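VIN1 (Oscarella pearsei, PDB 6BFI) binds actin filaments and may play a role in cell-cell adhesion, as a sponge member of the vinculin/alpha-catenin family. Local coordinates at residues Val137-Val141 against Met168-Met172; Tyr144-Ala148 against Thr159-Leu164; Glu194-Val198 against Lys237-Ile242; Tyr233-Lys237 against Asp447-Ala451. All coordinates share one frame; numbering follows the deposited sequence.

Contact 1: Val137-Val141 against Met168-Met172; sequences VCRSV and MTSMM
Val141 and Val137 meet Met171 and Met168 without a ring, amide or carboxylate between them, so the contact has no faces or edges to assign: aliphatic carbons and sulfur atoms do most of the touching. The helices run nearly antiparallel, their local axes 152° apart and 9.4 Å from each other at closest approach. Val141 serves both methionines, one with each branch. Its CG1 rests on Met171 SD at 3.6 Å, while CG2 packs against the methyl end of Met168, whose CE is likewise 3.6 Å away. The chain of Met168 leaves its helix away from Val141, and the bend at chi2 (-68°) brings its sulfur and methyl back to the valine. Met171 reaches straight out instead, with CG anti to the backbone N (chi1 -179°). Its CG lies alongside Cys138 SG at 3.7 Å, and Val137 CG1 sits 3.9 Å from its CB. The same Val137 methyl lies 3.8 Å from Ser170 OG, a hydroxyl bonded to Gly167 O in its own helix. Cys138 also touches Ile242 of helix 224-249, and Met168 touches Val198 of helix 185-215, which places the seam inside the bundle. With no hydrogen bond or charge pair crossing it, this mostly buried contact implies cohesion by apolar and sulfur packing, in which shape complementarity rather than directed bonding sets the fit.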
loop_
_atom_site.group_PDB
_atom_site.type_symbol
_atom_site.label_atom_id
_atom_site.label_comp_id
_atom_site.label_asym_id
_atom_site.label_seq_id
_atom_site.Cartn_x
_atom_site.Cartn_y
_atom_site.Cartn_z
ATOM N N VAL A 137 14.206 4.188 -26.533
ATOM C CA VAL A 137 12.893 4.494 -27.109
ATOM C C VAL A 137 12.169 5.544 -26.268
ATOM O O VAL A 137 11.696 6.570 -26.786
ATOM C CB VAL A 137 12.056 3.210 -27.245
ATOM C CG1 VAL A 137 10.610 3.551 -27.562
ATOM C CG2 VAL A 137 12.644 2.305 -28.319
ATOM N N CYS A 138 12.075 5.302 -24.954
ATOM C CA CYS A 138 11.371 6.230 -24.070
ATOM C C CYS A 138 11.959 7.634 -24.150
ATOM O O CYS A 138 11.225 8.629 -24.109
ATOM C CB CYS A 138 11.414 5.718 -22.629
ATOM S SG CYS A 138 10.656 4.098 -22.374
ATOM N N ARG A 139 13.285 7.734 -24.256
ATOM C CA ARG A 139 13.922 9.038 -24.396
ATOM C C ARG A 139 13.528 9.703 -25.707
ATOM O O ARG A 139 13.274 10.911 -25.738
ATOM C CB ARG A 139 15.443 8.904 -24.307
ATOM C CG ARG A 139 15.984 8.612 -22.916
ATOM C CD ARG A 139 15.600 9.689 -21.915
ATOM N NE ARG A 139 16.441 9.632 -20.721
ATOM C CZ ARG A 139 16.194 10.296 -19.597
ATOM N NH1 ARG A 139 15.119 11.064 -19.497
ATOM N NH2 ARG A 139 17.023 10.186 -18.568
ATOM N N SER A 140 13.469 8.937 -26.799
ATOM C CA SER A 140 13.097 9.529 -28.081
ATOM C C SER A 140 11.688 10.113 -28.027
ATOM O O SER A 140 11.475 11.285 -28.371
ATOM C CB SER A 140 13.213 8.495 -29.203
ATOM O OG SER A 140 12.187 7.524 -29.125
ATOM N N VAL A 141 10.712 9.317 -27.575
ATOM C CA VAL A 141 9.337 9.819 -27.553
ATOM C C VAL A 141 9.199 10.969 -26.557
ATOM O O VAL A 141 8.514 11.970 -26.827
ATOM C CB VAL A 141 8.354 8.670 -27.256
ATOM C CG1 VAL A 141 8.768 7.915 -26.015
ATOM C CG2 VAL A 141 6.940 9.200 -27.113
ATOM N N MET A 168 4.831 6.277 -29.617
ATOM C CA MET A 168 4.129 5.882 -28.399
ATOM C C MET A 168 3.790 4.398 -28.413
ATOM O O MET A 168 3.959 3.705 -27.401
ATOM C CB MET A 168 2.861 6.719 -28.226
ATOM C CG MET A 168 3.091 8.079 -27.594
ATOM S SD MET A 168 3.579 7.937 -25.867
ATOM C CE MET A 168 3.786 9.658 -25.417
ATOM N N THR A 169 3.311 3.890 -29.554
ATOM C CA THR A 169 3.018 2.463 -29.653
ATOM C C THR A 169 4.282 1.630 -29.469
ATOM O O THR A 169 4.265 0.604 -28.773
ATOM C CB THR A 169 2.352 2.158 -30.996
ATOM O OG1 THR A 169 1.047 2.750 -31.026
ATOM C CG2 THR A 169 2.225 0.657 -31.211
ATOM N N SER A 170 5.394 2.067 -30.067
ATOM C CA SER A 170 6.655 1.348 -29.914
ATOM C C SER A 170 7.124 1.337 -28.464
ATOM O O SER A 170 7.758 0.371 -28.026
ATOM C CB SER A 170 7.728 1.968 -30.808
ATOM O OG SER A 170 8.078 3.264 -30.355
ATOM N N MET A 171 6.834 2.397 -27.709
ATOM C CA MET A 171 7.198 2.408 -26.295
ATOM C C MET A 171 6.299 1.473 -25.491
ATOM O O MET A 171 6.782 0.686 -24.664
ATOM C CB MET A 171 7.124 3.832 -25.745
ATOM C CG MET A 171 7.510 3.950 -24.278
ATOM S SD MET A 171 7.347 5.627 -23.632
ATOM C CE MET A 171 5.573 5.852 -23.722
ATOM N N MET A 172 4.986 1.533 -25.735
ATOM C CA MET A 172 4.047 0.755 -24.935
ATOM C C MET A 172 4.188 -0.741 -25.189
ATOM O O MET A 172 4.009 -1.546 -24.268
ATOM C CB MET A 172 2.615 1.206 -25.214
ATOM C CG MET A 172 2.321 2.628 -24.785
ATOM S SD MET A 172 0.628 3.107 -25.168
ATOM C CE MET A 172 0.702 4.872 -24.882
#

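Contact 2: Tyr144-Ala148 against Thr159-Leu164; sequences YLDVA and TFLQNL
Tyr144 and Phe160 slide past each other from opposite sides of a helical hairpin, in which helix 154-178 folds back along helix 102-145 and the 3-10 turn that follows. Their planes are 28° apart and the centroids stand 5.3 Å from each other, so little of one ring lies over the other. Contact is made where they pass, Tyr144 CE2 lying 3.5 Å from Phe160 CD1. The backbones fill in the edges: Phe160 O lies in the plane of the tyrosine ring, and Tyr144 O in the plane of the phenylalanine ring. Tyr144 takes this course because its CG is anti to the backbone N, which carries the phenol across to the other helix. There the hydroxyl accepts a hydrogen bond from Asn163 ND2 at 3.0 Å. With an N-H...O angle of 142° and the oxygen 22° out of the amide plane, the bond is bent rather than straight. A leucine in place of Tyr144 would probably leave Asn163 ND2 without this acceptor and open a gap beside Phe160. Deeper in the hairpin, Leu145 CD2 meets Leu164 CD1 at 3.9 Å, and Leu164 CD1 also approaches the tyrosine ring. Leu145 continues onto Leu238 and Ile242 of helix 224-249, while Ile209 of helix 185-215 touches both Phe160 and Ala148. Ala148 CA stands over one face of the Phe160 ring, offset toward the rim, and Ala148 CB lies 3.6 Å from Phe160 CZ.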
loop_
_atom_site.group_PDB
_atom_site.type_symbol
_atom_site.label_atom_id
_atom_site.label_comp_id
_atom_site.label_asym_id
_atom_site.label_seq_id
_atom_site.Cartn_x
_atom_site.Cartn_y
_atom_site.Cartn_z
ATOM N N TYR A 144 10.403 14.040 -28.195
ATOM C CA TYR A 144 9.478 14.547 -29.201
ATOM C C TYR A 144 8.220 15.151 -28.590
ATOM O O TYR A 144 7.518 15.904 -29.275
ATOM C CB TYR A 144 9.093 13.444 -30.189
ATOM C CG TYR A 144 8.324 13.968 -31.385
ATOM C CD1 TYR A 144 8.911 14.862 -32.272
ATOM C CD2 TYR A 144 7.013 13.577 -31.622
ATOM C CE1 TYR A 144 8.215 15.349 -33.361
ATOM C CE2 TYR A 144 6.311 14.057 -32.711
ATOM C CZ TYR A 144 6.916 14.942 -33.576
ATOM O OH TYR A 144 6.220 15.422 -34.659
ATOM N N LEU A 145 7.917 14.843 -27.325
ATOM C CA LEU A 145 6.745 15.438 -26.685
ATOM C C LEU A 145 6.800 16.963 -26.704
ATOM O O LEU A 145 5.772 17.626 -26.890
ATOM C CB LEU A 145 6.615 14.933 -25.249
ATOM C CG LEU A 145 5.980 13.555 -25.070
ATOM C CD1 LEU A 145 5.949 13.179 -23.600
ATOM C CD2 LEU A 145 4.582 13.539 -25.666
ATOM N N ASP A 146 7.990 17.540 -26.524
ATOM C CA ASP A 146 8.111 18.986 -26.371
ATOM C C ASP A 146 7.795 19.755 -27.649
ATOM O O ASP A 146 7.625 20.978 -27.584
ATOM C CB ASP A 146 9.519 19.342 -25.890
ATOM C CG ASP A 146 9.515 20.419 -24.822
ATOM O OD1 ASP A 146 8.734 20.295 -23.856
ATOM O OD2 ASP A 146 10.290 21.390 -24.948
ATOM N N VAL A 147 7.711 19.079 -28.797
ATOM C CA VAL A 147 7.398 19.756 -30.052
ATOM C C VAL A 147 5.982 20.325 -30.046
ATOM O O VAL A 147 5.700 21.298 -30.755
ATOM C CB VAL A 147 7.616 18.780 -31.229
ATOM C CG1 VAL A 147 7.214 19.407 -32.551
ATOM C CG2 VAL A 147 9.069 18.335 -31.283
ATOM N N ALA A 148 5.087 19.765 -29.231
ATOM C CA ALA A 148 3.689 20.180 -29.244
ATOM C C ALA A 148 3.495 21.628 -28.808
ATOM O O ALA A 148 2.436 22.207 -29.078
ATOM C CB ALA A 148 2.863 19.254 -28.354
ATOM N N THR A 159 0.494 16.425 -38.448
ATOM C CA THR A 159 1.811 15.833 -38.674
ATOM C C THR A 159 2.442 15.375 -37.362
ATOM O O THR A 159 2.953 14.253 -37.259
ATOM C CB THR A 159 2.722 16.835 -39.381
ATOM O OG1 THR A 159 2.981 17.941 -38.508
ATOM C CG2 THR A 159 2.061 17.346 -40.657
ATOM N N PHE A 160 2.420 16.245 -36.348
ATOM C CA PHE A 160 2.933 15.883 -35.031
ATOM C C PHE A 160 2.234 14.643 -34.491
ATOM O O PHE A 160 2.880 13.761 -33.915
ATOM C CB PHE A 160 2.766 17.064 -34.073
ATOM C CG PHE A 160 2.804 16.685 -32.618
ATOM C CD1 PHE A 160 4.011 16.543 -31.955
ATOM C CD2 PHE A 160 1.627 16.491 -31.906
ATOM C CE1 PHE A 160 4.045 16.202 -30.616
ATOM C CE2 PHE A 160 1.656 16.152 -30.570
ATOM C CZ PHE A 160 2.865 16.007 -29.923
ATOM N N LEU A 161 0.914 14.558 -34.671
ATOM C CA LEU A 161 0.172 13.385 -34.219
ATOM C C LEU A 161 0.660 12.126 -34.926
ATOM O O LEU A 161 0.964 11.113 -34.281
ATOM C CB LEU A 161 -1.325 13.602 -34.454
ATOM C CG LEU A 161 -2.367 12.847 -33.623
ATOM C CD1 LEU A 161 -3.735 13.481 -33.825
ATOM C CD2 LEU A 161 -2.420 11.364 -33.968
ATOM N N GLN A 162 0.750 12.175 -36.259
ATOM C CA GLN A 162 1.184 11.012 -37.022
ATOM C C GLN A 162 2.646 10.661 -36.784
ATOM O O GLN A 162 3.070 9.567 -37.171
ATOM C CB GLN A 162 0.941 11.233 -38.517
ATOM C CG GLN A 162 2.099 11.882 -39.254
ATOM C CD GLN A 162 1.839 12.010 -40.741
ATOM O OE1 GLN A 162 0.698 12.182 -41.170
ATOM N NE2 GLN A 162 2.899 11.920 -41.539
ATOM N N ASN A 163 3.426 11.556 -36.174
ATOM C CA ASN A 163 4.764 11.197 -35.723
ATOM C C ASN A 163 4.781 10.680 -34.292
ATOM O O ASN A 163 5.691 9.923 -33.927
ATOM C CB ASN A 163 5.711 12.396 -35.833
ATOM C CG ASN A 163 5.760 12.971 -37.231
ATOM O OD1 ASN A 163 5.270 12.364 -38.183
ATOM N ND2 ASN A 163 6.359 14.151 -37.364
ATOM N N LEU A 164 3.797 11.061 -33.479
ATOM C CA LEU A 164 3.764 10.684 -32.072
ATOM C C LEU A 164 3.119 9.327 -31.838
ATOM O O LEU A 164 3.535 8.604 -30.926
ATOM C CB LEU A 164 3.017 11.749 -31.262
ATOM C CG LEU A 164 2.983 11.554 -29.743
ATOM C CD1 LEU A 164 4.373 11.723 -29.155
ATOM C CD2 LEU A 164 1.998 12.510 -29.090
#

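Contact 3: Glu194-Val198 against Lys237-Ile242; sequences ELGTV and KLFIAI
Ala241 and Val198 form the first shell, the alanine methyl directed at a patch built by three residues of 194-198. Ala241 CB lies 3.8 Å from Thr197 CG2 and 4.1 Å from Val198 CG2. From the third direction comes Glu194, whose OE1 is 3.6 Å from the same methyl. One turn away, Leu238 and Val198 cross at about a right angle, Leu238 CD2 lying 3.7 Å from Val198 CG1. The other valine branch, CG2, also reaches Ile242 CG1, more loosely at 4.3 Å. The small alanine lets the backbones come close, with Glu194 CA and Ala241 CA 5.5 Å apart.

Torsions set this shell in place. Thr197 holds CG2 anti to the backbone N and thereby presents its methyl to Ala241; its hydroxyl is kept beside its own helix by a weak bond to Ser193 O. Glu194 bends at chi2 (-57°), which folds its carboxylate along Ala241 instead of extending it. At the margin the aliphatic stem of Lys237 passes Thr197, while its NZ is hydrogen-bonded to Tyr233 OH. Further out, Met168 and Met172 of helix 154-178 back Val198, and Leu145 and Cys138 of helix 102-145 back Leu238 and Ile242 respectively. The local axes are 9.3 Å apart and 157° from parallel. Two neighbouring antiparallel helices, each also packed on another helix, are characteristic of the antiparallel four-helix bundles that recur in vinculin-family proteins.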
loop_
_atom_site.group_PDB
_atom_site.type_symbol
_atom_site.label_atom_id
_atom_site.label_comp_id
_atom_site.label_asym_id
_atom_site.label_seq_id
_atom_site.Cartn_x
_atom_site.Cartn_y
_atom_site.Cartn_z
ATOM N N GLU A 194 2.036 3.758 -14.840
ATOM C CA GLU A 194 2.492 4.840 -15.710
ATOM C C GLU A 194 2.061 4.608 -17.154
ATOM O O GLU A 194 1.755 5.564 -17.878
ATOM C CB GLU A 194 4.008 4.996 -15.615
ATOM C CG GLU A 194 4.546 5.094 -14.194
ATOM C CD GLU A 194 3.939 6.238 -13.396
ATOM O OE1 GLU A 194 3.595 7.279 -13.997
ATOM O OE2 GLU A 194 3.807 6.093 -12.161
ATOM N N LEU A 195 2.030 3.345 -17.590
ATOM C CA LEU A 195 1.471 3.023 -18.899
ATOM C C LEU A 195 0.035 3.520 -19.012
ATOM O O LEU A 195 -0.337 4.170 -19.998
ATOM C CB LEU A 195 1.540 1.516 -19.146
ATOM C CG LEU A 195 2.896 0.938 -19.549
ATOM C CD1 LEU A 195 2.836 -0.582 -19.584
ATOM C CD2 LEU A 195 3.322 1.491 -20.900
ATOM N N GLY A 196 -0.785 3.226 -18.000
ATOM C CA GLY A 196 -2.142 3.747 -17.989
ATOM C C GLY A 196 -2.182 5.261 -18.072
ATOM O O GLY A 196 -2.990 5.831 -18.812
ATOM N N THR A 197 -1.296 5.932 -17.326
ATOM C CA THR A 197 -1.245 7.391 -17.368
ATOM C C THR A 197 -0.993 7.896 -18.785
ATOM O O THR A 197 -1.709 8.776 -19.279
ATOM C CB THR A 197 -0.170 7.911 -16.413
ATOM O OG1 THR A 197 -0.596 7.720 -15.060
ATOM C CG2 THR A 197 0.086 9.394 -16.653
ATOM N N VAL A 198 0.015 7.341 -19.461
ATOM C CA VAL A 198 0.325 7.790 -20.818
ATOM C C VAL A 198 -0.857 7.538 -21.749
ATOM O O VAL A 198 -1.273 8.425 -22.517
ATOM C CB VAL A 198 1.606 7.103 -21.329
ATOM C CG1 VAL A 198 1.894 7.519 -22.760
ATOM C CG2 VAL A 198 2.783 7.442 -20.432
ATOM N N LYS A 237 2.764 16.189 -17.480
ATOM C CA LYS A 237 2.312 14.924 -16.909
ATOM C C LYS A 237 2.868 13.743 -17.700
ATOM O O LYS A 237 3.370 12.769 -17.119
ATOM C CB LYS A 237 0.783 14.882 -16.858
ATOM C CG LYS A 237 0.236 13.582 -16.289
ATOM C CD LYS A 237 -1.272 13.623 -16.080
ATOM C CE LYS A 237 -1.658 14.482 -14.886
ATOM N NZ LYS A 237 -3.124 14.418 -14.602
ATOM N N LEU A 238 2.802 13.819 -19.034
ATOM C CA LEU A 238 3.392 12.768 -19.860
ATOM C C LEU A 238 4.896 12.667 -19.635
ATOM O O LEU A 238 5.441 11.563 -19.495
ATOM C CB LEU A 238 3.087 13.028 -21.334
ATOM C CG LEU A 238 1.697 12.635 -21.832
ATOM C CD1 LEU A 238 1.425 13.248 -23.198
ATOM C CD2 LEU A 238 1.569 11.122 -21.893
ATOM N N PHE A 239 5.581 13.813 -19.589
ATOM C CA PHE A 239 7.027 13.830 -19.375
ATOM C C PHE A 239 7.399 13.130 -18.074
ATOM O O PHE A 239 8.324 12.309 -18.037
ATOM C CB PHE A 239 7.524 15.277 -19.374
ATOM C CG PHE A 239 9.014 15.414 -19.238
ATOM C CD1 PHE A 239 9.817 15.489 -20.363
ATOM C CD2 PHE A 239 9.612 15.485 -17.989
ATOM C CE1 PHE A 239 11.188 15.621 -20.246
ATOM C CE2 PHE A 239 10.983 15.615 -17.865
ATOM C CZ PHE A 239 11.772 15.682 -18.995
ATOM N N ILE A 240 6.680 13.445 -16.994
ATOM C CA ILE A 240 6.983 12.875 -15.687
ATOM C C ILE A 240 6.698 11.378 -15.675
ATOM O O ILE A 240 7.509 10.584 -15.178
ATOM C CB ILE A 240 6.192 13.621 -14.595
ATOM C CG1 ILE A 240 6.821 14.995 -14.341
ATOM C CG2 ILE A 240 6.116 12.799 -13.314
ATOM C CD1 ILE A 240 5.997 15.898 -13.458
ATOM N N ALA A 241 5.554 10.965 -16.230
ATOM C CA ALA A 241 5.249 9.538 -16.303
ATOM C C ALA A 241 6.333 8.775 -17.053
ATOM O O ALA A 241 6.755 7.694 -16.621
ATOM C CB ALA A 241 3.890 9.323 -16.967
ATOM N N ILE A 242 6.805 9.321 -18.176
ATOM C CA ILE A 242 7.844 8.636 -18.939
ATOM C C ILE A 242 9.158 8.621 -18.164
ATOM O O ILE A 242 9.914 7.640 -18.221
ATOM C CB ILE A 242 8.000 9.281 -20.327
ATOM C CG1 ILE A 242 6.723 9.083 -21.142
ATOM C CG2 ILE A 242 9.191 8.687 -21.071
ATOM C CD1 ILE A 242 6.799 9.666 -22.549
#

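Contact 4: Tyr233-Lys237 against Asp447-Ala451; sequences YVIQK and DISTA
Tyr233 and Lys237 reach from the side of helix 224-249 to segment 447-451, joining helical parts of the vinculin fold that are far apart in sequence. The polar interactions centre on the phenol oxygen. Tyr233 OH donates to Asp447 OD2 at 2.6 Å, meeting it from above the carboxylate, 58° out of its plane. Lys237 NZ in turn donates to Tyr233 OH at 3.0 Å, so the hydroxyl is gripped from both helices. The lysine reaches it through a bend at chi3 (-74°). Between the charges themselves there is a long salt bridge, Lys237 NZ to Asp447 OD2 at 3.8 Å; the nearby ammonium would probably favour the ionised carboxylate. A phenylalanine at Tyr233 would probably leave Asp447 without its short bond and Lys237 NZ without its acceptor.

The apolar interactions flank the ring. Ala451 CB stands over one face in a CH-pi contact, 4.1 Å from the centroid and 20° off the normal. Ile448 crosses the tyrosine side chain at about a right angle, placing CD1 4.0 Å from Tyr233 CE2. A last polar group borders the ring, the hydroxyl of Thr450, and a bond within its own turn fixes it: Thr450 OG1 donates to Asp447 O, 2.6 Å away and in the carbonyl plane.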
loop_
_atom_site.group_PDB
_atom_site.type_symbol
_atom_site.label_atom_id
_atom_site.label_comp_id
_atom_site.label_asym_id
_atom_site.label_seq_id
_atom_site.Cartn_x
_atom_site.Cartn_y
_atom_site.Cartn_z
ATOM N N TYR A 233 0.562 21.548 -19.206
ATOM C CA TYR A 233 0.309 20.683 -18.062
ATOM C C TYR A 233 0.237 19.227 -18.496
ATOM O O TYR A 233 0.822 18.347 -17.849
ATOM C CB TYR A 233 -0.984 21.103 -17.359
ATOM C CG TYR A 233 -1.522 20.077 -16.385
ATOM C CD1 TYR A 233 -1.044 20.008 -15.083
ATOM C CD2 TYR A 233 -2.515 19.183 -16.767
ATOM C CE1 TYR A 233 -1.533 19.073 -14.191
ATOM C CE2 TYR A 233 -3.012 18.246 -15.883
ATOM C CZ TYR A 233 -2.516 18.194 -14.595
ATOM O OH TYR A 233 -3.006 17.259 -13.708
ATOM N N VAL A 234 -0.471 18.951 -19.595
ATOM C CA VAL A 234 -0.539 17.571 -20.070
ATOM C C VAL A 234 0.829 17.107 -20.563
ATOM O O VAL A 234 1.229 15.955 -20.340
ATOM C CB VAL A 234 -1.619 17.430 -21.156
ATOM C CG1 VAL A 234 -1.717 15.986 -21.623
ATOM C CG2 VAL A 234 -2.965 17.917 -20.627
ATOM N N ILE A 235 1.574 17.997 -21.224
ATOM C CA ILE A 235 2.919 17.650 -21.675
ATOM C C ILE A 235 3.802 17.295 -20.487
ATOM O O ILE A 235 4.610 16.361 -20.553
ATOM C CB ILE A 235 3.524 18.799 -22.500
ATOM C CG1 ILE A 235 2.642 19.112 -23.707
ATOM C CG2 ILE A 235 4.934 18.447 -22.955
ATOM C CD1 ILE A 235 3.110 20.302 -24.516
ATOM N N GLN A 236 3.668 18.033 -19.382
ATOM C CA GLN A 236 4.497 17.756 -18.215
ATOM C C GLN A 236 4.070 16.467 -17.526
ATOM O O GLN A 236 4.916 15.719 -17.027
ATOM C CB GLN A 236 4.457 18.931 -17.237
ATOM C CG GLN A 236 5.733 19.764 -17.216
ATOM C CD GLN A 236 6.949 18.974 -16.755
ATOM O OE1 GLN A 236 6.821 17.950 -16.085
ATOM N NE2 GLN A 236 8.136 19.451 -17.115
ATOM N N LYS A 237 2.764 16.189 -17.480
ATOM C CA LYS A 237 2.312 14.924 -16.909
ATOM C C LYS A 237 2.868 13.743 -17.700
ATOM O O LYS A 237 3.370 12.769 -17.119
ATOM C CB LYS A 237 0.783 14.882 -16.858
ATOM C CG LYS A 237 0.236 13.582 -16.289
ATOM C CD LYS A 237 -1.272 13.623 -16.080
ATOM C CE LYS A 237 -1.658 14.482 -14.886
ATOM N NZ LYS A 237 -3.124 14.418 -14.602
ATOM N N ASP A 447 -3.149 17.709 -8.156
ATOM C CA ASP A 447 -2.473 17.961 -9.424
ATOM C C ASP A 447 -3.471 18.223 -10.547
ATOM O O ASP A 447 -3.342 19.205 -11.286
ATOM C CB ASP A 447 -1.560 16.786 -9.771
ATOM C CG ASP A 447 -0.789 17.012 -11.056
ATOM O OD1 ASP A 447 0.158 17.829 -11.045
ATOM O OD2 ASP A 447 -1.126 16.371 -12.073
ATOM N N ILE A 448 -4.480 17.358 -10.689
ATOM C CA ILE A 448 -5.475 17.573 -11.735
ATOM C C ILE A 448 -6.343 18.781 -11.410
ATOM O O ILE A 448 -6.882 19.430 -12.316
ATOM C CB ILE A 448 -6.323 16.305 -11.956
ATOM C CG1 ILE A 448 -7.231 16.471 -13.177
ATOM C CG2 ILE A 448 -7.158 15.989 -10.725
ATOM C CD1 ILE A 448 -6.500 16.917 -14.434
ATOM N N SER A 449 -6.480 19.120 -10.127
ATOM C CA SER A 449 -7.232 20.315 -9.762
ATOM C C SER A 449 -6.543 21.581 -10.256
ATOM O O SER A 449 -7.211 22.593 -10.501
ATOM C CB SER A 449 -7.432 20.373 -8.248
ATOM O OG SER A 449 -8.197 19.271 -7.791
ATOM N N THR A 450 -5.213 21.550 -10.415
ATOM C CA THR A 450 -4.531 22.732 -10.941
ATOM C C THR A 450 -4.977 23.092 -12.358
ATOM O O THR A 450 -4.785 24.238 -12.781
ATOM C CB THR A 450 -3.012 22.540 -10.933
ATOM O OG1 THR A 450 -2.638 21.574 -11.926
ATOM C CG2 THR A 450 -2.535 22.078 -9.563
ATOM N N ALA A 451 -5.571 22.158 -13.098
ATOM C CA ALA A 451 -5.930 22.384 -14.492
ATOM C C ALA A 451 -7.399 22.730 -14.695
ATOM O O ALA A 451 -7.802 23.017 -15.827
ATOM C CB ALA A 451 -5.576 21.153 -15.333
#

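Overall arrangement
From the N terminus, helix 102-145 is met first, and its pairing with helix 154-178 gives two contacts: contact 1 closes the wider loop, and contact 2 is nested inside it, nearer the turn. Their centres are 12 Å apart and their side chains touch. Contact 3 follows in series, closing a loop between helices 185-215 and 224-249; it packs against both earlier contacts, completing a four-helix bundle. Contact 4 starts on helix 224-249 too, sharing Lys237 with contact 3, and the two cross along the chain. Bridging some 210 residues to 447-451, it ties this bundle to a part of the fold far along the chain.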